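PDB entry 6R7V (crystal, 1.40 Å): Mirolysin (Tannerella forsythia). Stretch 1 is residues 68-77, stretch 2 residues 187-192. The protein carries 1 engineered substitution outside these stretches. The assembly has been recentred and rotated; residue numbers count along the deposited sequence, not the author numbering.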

ATOM      1  N   ILE A  68       5.580  -5.087 -14.877  1.00 16.00           N
ATOM      2  CA  ILE A  68       5.446  -3.754 -15.474  1.00 16.43           C
ATOM      3  C   ILE A  68       3.969  -3.311 -15.434  1.00 17.26           C
ATOM      4  O   ILE A  68       3.689  -2.134 -15.169  1.00 16.94           O
ATOM      5  N   SER A  69       3.034  -4.248 -15.649  1.00 16.05           N
ATOM      6  CA  SER A  69       1.623  -3.878 -15.573  1.00 14.96           C
ATOM      7  C   SER A  69       1.270  -3.420 -14.155  1.00 15.46           C
ATOM      8  O   SER A  69       0.454  -2.509 -14.024  1.00 15.84           O
ATOM      9  N   GLN A  70       1.905  -3.974 -13.106  1.00 14.24           N
ATOM     10  CA  GLN A  70       1.614  -3.493 -11.759  1.00 13.09           C
ATOM     11  C   GLN A  70       2.111  -2.066 -11.549  1.00 14.20           C
ATOM     12  O   GLN A  70       1.429  -1.252 -10.894  1.00 13.12           O
ATOM     13  N   ILE A  71       3.290  -1.746 -12.098  1.00 14.07           N
ATOM     14  CA  ILE A  71       3.825  -0.396 -11.971  1.00 13.71           C
ATOM     15  C   ILE A  71       2.903   0.576 -12.705  1.00 14.87           C
ATOM     16  O   ILE A  71       2.636   1.686 -12.201  1.00 15.28           O
ATOM     17  N   GLN A  72       2.368   0.135 -13.859  1.00 14.29           N
ATOM     18  CA  GLN A  72       1.393   0.942 -14.618  1.00 14.14           C
ATOM     19  C   GLN A  72       0.157   1.256 -13.761  1.00 14.73           C
ATOM     20  O   GLN A  72      -0.279   2.413 -13.692  1.00 15.50           O
ATOM     21  N   VAL A  73      -0.371   0.236 -13.068  1.00 14.01           N
ATOM     22  CA  VAL A  73      -1.547   0.436 -12.218  1.00 13.00           C
ATOM     23  C   VAL A  73      -1.232   1.419 -11.079  1.00 14.14           C
ATOM     24  O   VAL A  73      -2.051   2.310 -10.800  1.00 14.08           O
ATOM     25  N   LEU A  74      -0.058   1.303 -10.433  1.00 13.11           N
ATOM     26  CA  LEU A  74       0.257   2.256  -9.367  1.00 13.09           C
ATOM     27  C   LEU A  74       0.306   3.677  -9.902  1.00 13.38           C
ATOM     28  O   LEU A  74      -0.234   4.580  -9.288  1.00 14.05           O
ATOM     29  N   ASN A  75       0.889   3.857 -11.080  1.00 14.06           N
ATOM     30  CA  ASN A  75       0.963   5.191 -11.679  1.00 14.89           C
ATOM     31  C   ASN A  75      -0.406   5.707 -12.086  1.00 19.02           C
ATOM     32  O   ASN A  75      -0.623   6.914 -12.001  1.00 19.93           O
ATOM     33  N   GLU A  76      -1.334   4.833 -12.442  1.00 14.06           N
ATOM     34  CA  GLU A  76      -2.695   5.277 -12.716  1.00 12.96           C
ATOM     35  C   GLU A  76      -3.406   5.668 -11.444  1.00 13.96           C
ATOM     36  O   GLU A  76      -3.934   6.792 -11.329  1.00 13.91           O
ATOM     37  N   ASP A  77      -3.395   4.764 -10.435  1.00 12.93           N
ATOM     38  CA  ASP A  77      -4.199   5.027  -9.236  1.00 12.29           C
ATOM     39  C   ASP A  77      -3.693   6.190  -8.413  1.00 12.91           C
ATOM     40  O   ASP A  77      -4.527   6.892  -7.813  1.00 13.80           O
ATOM     41  N   LYS A 187      -0.359 -14.399  -7.063  1.00 15.36           N
ATOM     42  CA  LYS A 187      -1.537 -14.573  -7.901  1.00 16.46           C
ATOM     43  C   LYS A 187      -2.297 -13.275  -8.081  1.00 18.13           C
ATOM     44  O   LYS A 187      -3.265 -13.256  -8.850  1.00 19.13           O
ATOM     45  N   HIS A 188      -1.939 -12.206  -7.348  1.00 16.06           N
ATOM     46  CA  HIS A 188      -2.729 -10.982  -7.397  1.00 15.50           C
ATOM     47  C   HIS A 188      -1.826  -9.772  -7.608  1.00 17.08           C
ATOM     48  O   HIS A 188      -2.056  -8.705  -7.037  1.00 18.32           O
ATOM     49  N   PHE A 189      -0.788  -9.963  -8.428  1.00 15.14           N
ATOM     50  CA  PHE A 189       0.180  -8.941  -8.774  1.00 14.49           C
ATOM     51  C   PHE A 189       0.042  -8.630 -10.231  1.00 15.79           C
ATOM     52  O   PHE A 189       0.017  -9.548 -11.065  1.00 16.82           O
ATOM     53  N   GLY A 190      -0.055  -7.347 -10.543  1.00 14.50           N
ATOM     54  CA  GLY A 190      -0.242  -6.940 -11.930  1.00 15.20           C
ATOM     55  C   GLY A 190      -1.686  -6.991 -12.367  1.00 16.80           C
ATOM     56  O   GLY A 190      -2.580  -7.417 -11.614  1.00 17.75           O
ATOM     57  N   ARG A 191      -1.933  -6.544 -13.598  1.00 15.24           N
ATOM     58  CA  ARG A 191      -3.291  -6.463 -14.134  1.00 15.44           C
ATOM     59  C   ARG A 191      -3.502  -7.486 -15.231  1.00 19.21           C
ATOM     60  O   ARG A 191      -2.683  -7.569 -16.149  1.00 19.44           O
ATOM     61  N   ASP A 192      -4.628  -8.234 -15.166  1.00 18.83           N
ATOM     62  CA  ASP A 192      -4.966  -9.261 -16.165  1.00 18.68           C
ATOM     63  C   ASP A 192      -3.780 -10.264 -16.219  1.00 21.87           C
ATOM     64  O   ASP A 192      -3.164 -10.505 -15.178  1.00 20.47           O
TER

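Arg191 accounts for the largest share of the 389 Å² buried between helix 68-77 and the loop, 114 Å². Its CA-to-CB bond points sideways, yet with chi1 and chi2 in t and chi3 in p the side chain extends obliquely across the helix surface and its end comes nearer. There the guanidinium meets Glu76 (chi1 m, chi2 t) in a two-pronged salt bridge: Arg191 NH1 to Glu76 OE1 and Arg191 NH2 to Glu76 OE2 are each 2.9 Å, with N-H...O angles of 163° and 171°, so both donors aim almost straight at the carboxylate. Val73, chi1 t, covers one guanidinium face, its CG2 3.8 Å from Arg191 CZ. Water 2 accepts from Arg191 NE at 2.9 Å and donates to Gln72 OE1 at 3.0 Å.

Gln70 has 77 Å² covered by the loop, and its CA-to-CB bond points toward it. Its chi1 t, chi2 p conformation brings OE1 within 2.8 Å of Gly190 N, which donates at 165°. Water 1 lies 2.7 Å from Gln70 OE1 and 2.8 Å from His188 O. The aliphatic part packs too: Gln70 CG sits 3.8 Å from the Phe189 ring centroid, 21° off the normal, a CH-pi contact over the face.

Ser69 (chi1 p) accepts through OG from Arg191 N at 2.9 Å and 166°. An ideal CB on Gly190 would lie 2.8 Å from Ser69 OG, a clash, and Gly190's phi/psi of 83/176 independently calls for glycine.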

ATOM      1  CB  ILE A  68       6.000  -3.846 -16.913  1.00 19.94           C
ATOM      2  CG1 ILE A  68       7.543  -3.991 -16.859  1.00 21.85           C
ATOM      3  CG2 ILE A  68       5.549  -2.651 -17.820  1.00 19.75           C
ATOM      4  CD1 ILE A  68       8.166  -4.434 -18.171  1.00 28.28           C
ATOM      5  CB  SER A  69       0.707  -5.012 -16.011  1.00 18.97           C
ATOM      6  OG  SER A  69       0.517  -6.019 -15.037  1.00 19.61           O
ATOM      7  CB  GLN A  70       2.235  -4.419 -10.702  1.00 14.07           C
ATOM      8  CG  GLN A  70       1.923  -3.969  -9.266  1.00 13.88           C
ATOM      9  CD  GLN A  70       0.435  -4.024  -8.984  1.00 14.41           C
ATOM     10  OE1 GLN A  70      -0.117  -5.107  -8.813  1.00 14.23           O
ATOM     11  NE2 GLN A  70      -0.249  -2.896  -8.895  1.00 13.91           N
ATOM     12  CB  ILE A  71       5.268  -0.339 -12.494  1.00 16.32           C
ATOM     13  CG1 ILE A  71       6.135  -1.361 -11.741  1.00 17.94           C
ATOM     14  CG2 ILE A  71       5.846   1.088 -12.307  1.00 18.84           C
ATOM     15  CD1 ILE A  71       6.161  -1.234 -10.167  1.00 25.13           C
ATOM     16  CB  GLN A  72       0.969   0.195 -15.877  1.00 15.72           C
ATOM     17  CG  GLN A  72       0.042   1.015 -16.766  1.00 24.66           C
ATOM     18  CD  GLN A  72      -0.437   0.255 -17.984  1.00 47.48           C
ATOM     19  OE1 GLN A  72      -0.459  -0.985 -18.025  1.00 39.83           O
ATOM     20  NE2 GLN A  72      -0.846   0.994 -19.000  1.00 45.13           N
ATOM     21  CB  VAL A  73      -2.031  -0.921 -11.654  1.00 14.02           C
ATOM     22  CG1 VAL A  73      -3.067  -0.720 -10.534  1.00 14.39           C
ATOM     23  CG2 VAL A  73      -2.638  -1.800 -12.755  1.00 14.70           C
ATOM     24  CB  LEU A  74       1.576   1.928  -8.672  1.00 13.07           C
ATOM     25  CG  LEU A  74       1.638   0.567  -7.937  1.00 14.32           C
ATOM     26  CD1 LEU A  74       3.036   0.328  -7.386  1.00 16.37           C
ATOM     27  CD2 LEU A  74       0.669   0.544  -6.728  1.00 13.97           C
ATOM     28  CB  ASN A  75       1.918   5.192 -12.850  1.00 15.04           C
ATOM     29  CG  ASN A  75       3.358   5.254 -12.355  1.00 16.86           C
ATOM     30  OD1 ASN A  75       3.674   6.120 -11.556  1.00 19.83           O
ATOM     31  ND2 ASN A  75       4.230   4.366 -12.794  1.00 17.70           N
ATOM     32  CB  GLU A  76      -3.515   4.151 -13.375  1.00 14.67           C
ATOM     33  CG  GLU A  76      -3.084   3.849 -14.801  1.00 16.02           C
ATOM     34  CD  GLU A  76      -3.871   2.725 -15.462  1.00 21.22           C
ATOM     35  OE1 GLU A  76      -4.866   2.236 -14.881  1.00 21.34           O
ATOM     36  OE2 GLU A  76      -3.463   2.317 -16.569  1.00 20.89           O
ATOM     37  CB  ASP A  77      -4.251   3.751  -8.397  1.00 13.36           C
ATOM     38  CG  ASP A  77      -4.983   2.590  -9.088  1.00 14.22           C
ATOM     39  OD1 ASP A  77      -5.637   2.832 -10.138  1.00 14.45           O
ATOM     40  OD2 ASP A  77      -4.943   1.460  -8.557  1.00 13.98           O
ATOM     41  CB  LYS A 187      -2.483 -15.610  -7.271  1.00 19.38           C
ATOM     42  CG  LYS A 187      -2.026 -17.039  -7.365  1.00 22.65           C
ATOM     43  CD  LYS A 187      -2.989 -17.912  -6.576  1.00 30.41           C
ATOM     44  CE  LYS A 187      -2.610 -19.363  -6.659  1.00 33.08           C
ATOM     45  NZ  LYS A 187      -3.462 -20.190  -5.764  1.00 44.39           N
ATOM     46  CB  HIS A 188      -3.566 -10.883  -6.107  1.00 16.78           C
ATOM     47  CG  HIS A 188      -4.426 -12.106  -5.917  1.00 19.16           C
ATOM     48  ND1 HIS A 188      -5.445 -12.398  -6.796  1.00 19.30           N
ATOM     49  CD2 HIS A 188      -4.358 -13.099  -4.994  1.00 21.29           C
ATOM     50  CE1 HIS A 188      -5.977 -13.547  -6.388  1.00 21.22           C
ATOM     51  NE2 HIS A 188      -5.359 -14.008  -5.308  1.00 21.74           N
ATOM     52  CB  PHE A 189       1.619  -9.399  -8.436  1.00 15.02           C
ATOM     53  CG  PHE A 189       2.615  -8.281  -8.318  1.00 15.19           C
ATOM     54  CD1 PHE A 189       3.490  -7.990  -9.360  1.00 17.92           C
ATOM     55  CD2 PHE A 189       2.627  -7.455  -7.195  1.00 16.01           C
ATOM     56  CE1 PHE A 189       4.410  -6.942  -9.242  1.00 16.45           C
ATOM     57  CE2 PHE A 189       3.528  -6.400  -7.095  1.00 18.78           C
ATOM     58  CZ  PHE A 189       4.446  -6.181  -8.095  1.00 17.21           C
ATOM     59  CB  ARG A 191      -3.530  -5.045 -14.663  1.00 17.52           C
ATOM     60  CG  ARG A 191      -4.906  -4.874 -15.317  1.00 17.77           C
ATOM     61  CD  ARG A 191      -5.345  -3.412 -15.283  1.00 20.64           C
ATOM     62  NE  ARG A 191      -4.453  -2.571 -16.091  1.00 20.30           N
ATOM     63  CZ  ARG A 191      -4.477  -1.240 -16.058  1.00 22.43           C
ATOM     64  NH1 ARG A 191      -5.304  -0.604 -15.240  1.00 19.66           N
ATOM     65  NH2 ARG A 191      -3.653  -0.539 -16.823  1.00 23.22           N
ATOM     66  CB  ASP A 192      -5.340  -8.614 -17.531  1.00 20.31           C
ATOM     67  CG  ASP A 192      -6.460  -7.585 -17.419  1.00 26.42           C
ATOM     68  OD1 ASP A 192      -7.279  -7.691 -16.476  1.00 25.96           O
ATOM     69  OD2 ASP A 192      -6.527  -6.676 -18.285  1.00 32.90           O
TER
HETATM   70  O   HOH W   1      -1.792  -5.972  -6.872  1.00 15.47           O
HETATM   71  O   HOH W   2      -2.167  -3.432 -17.693  1.00 33.47           O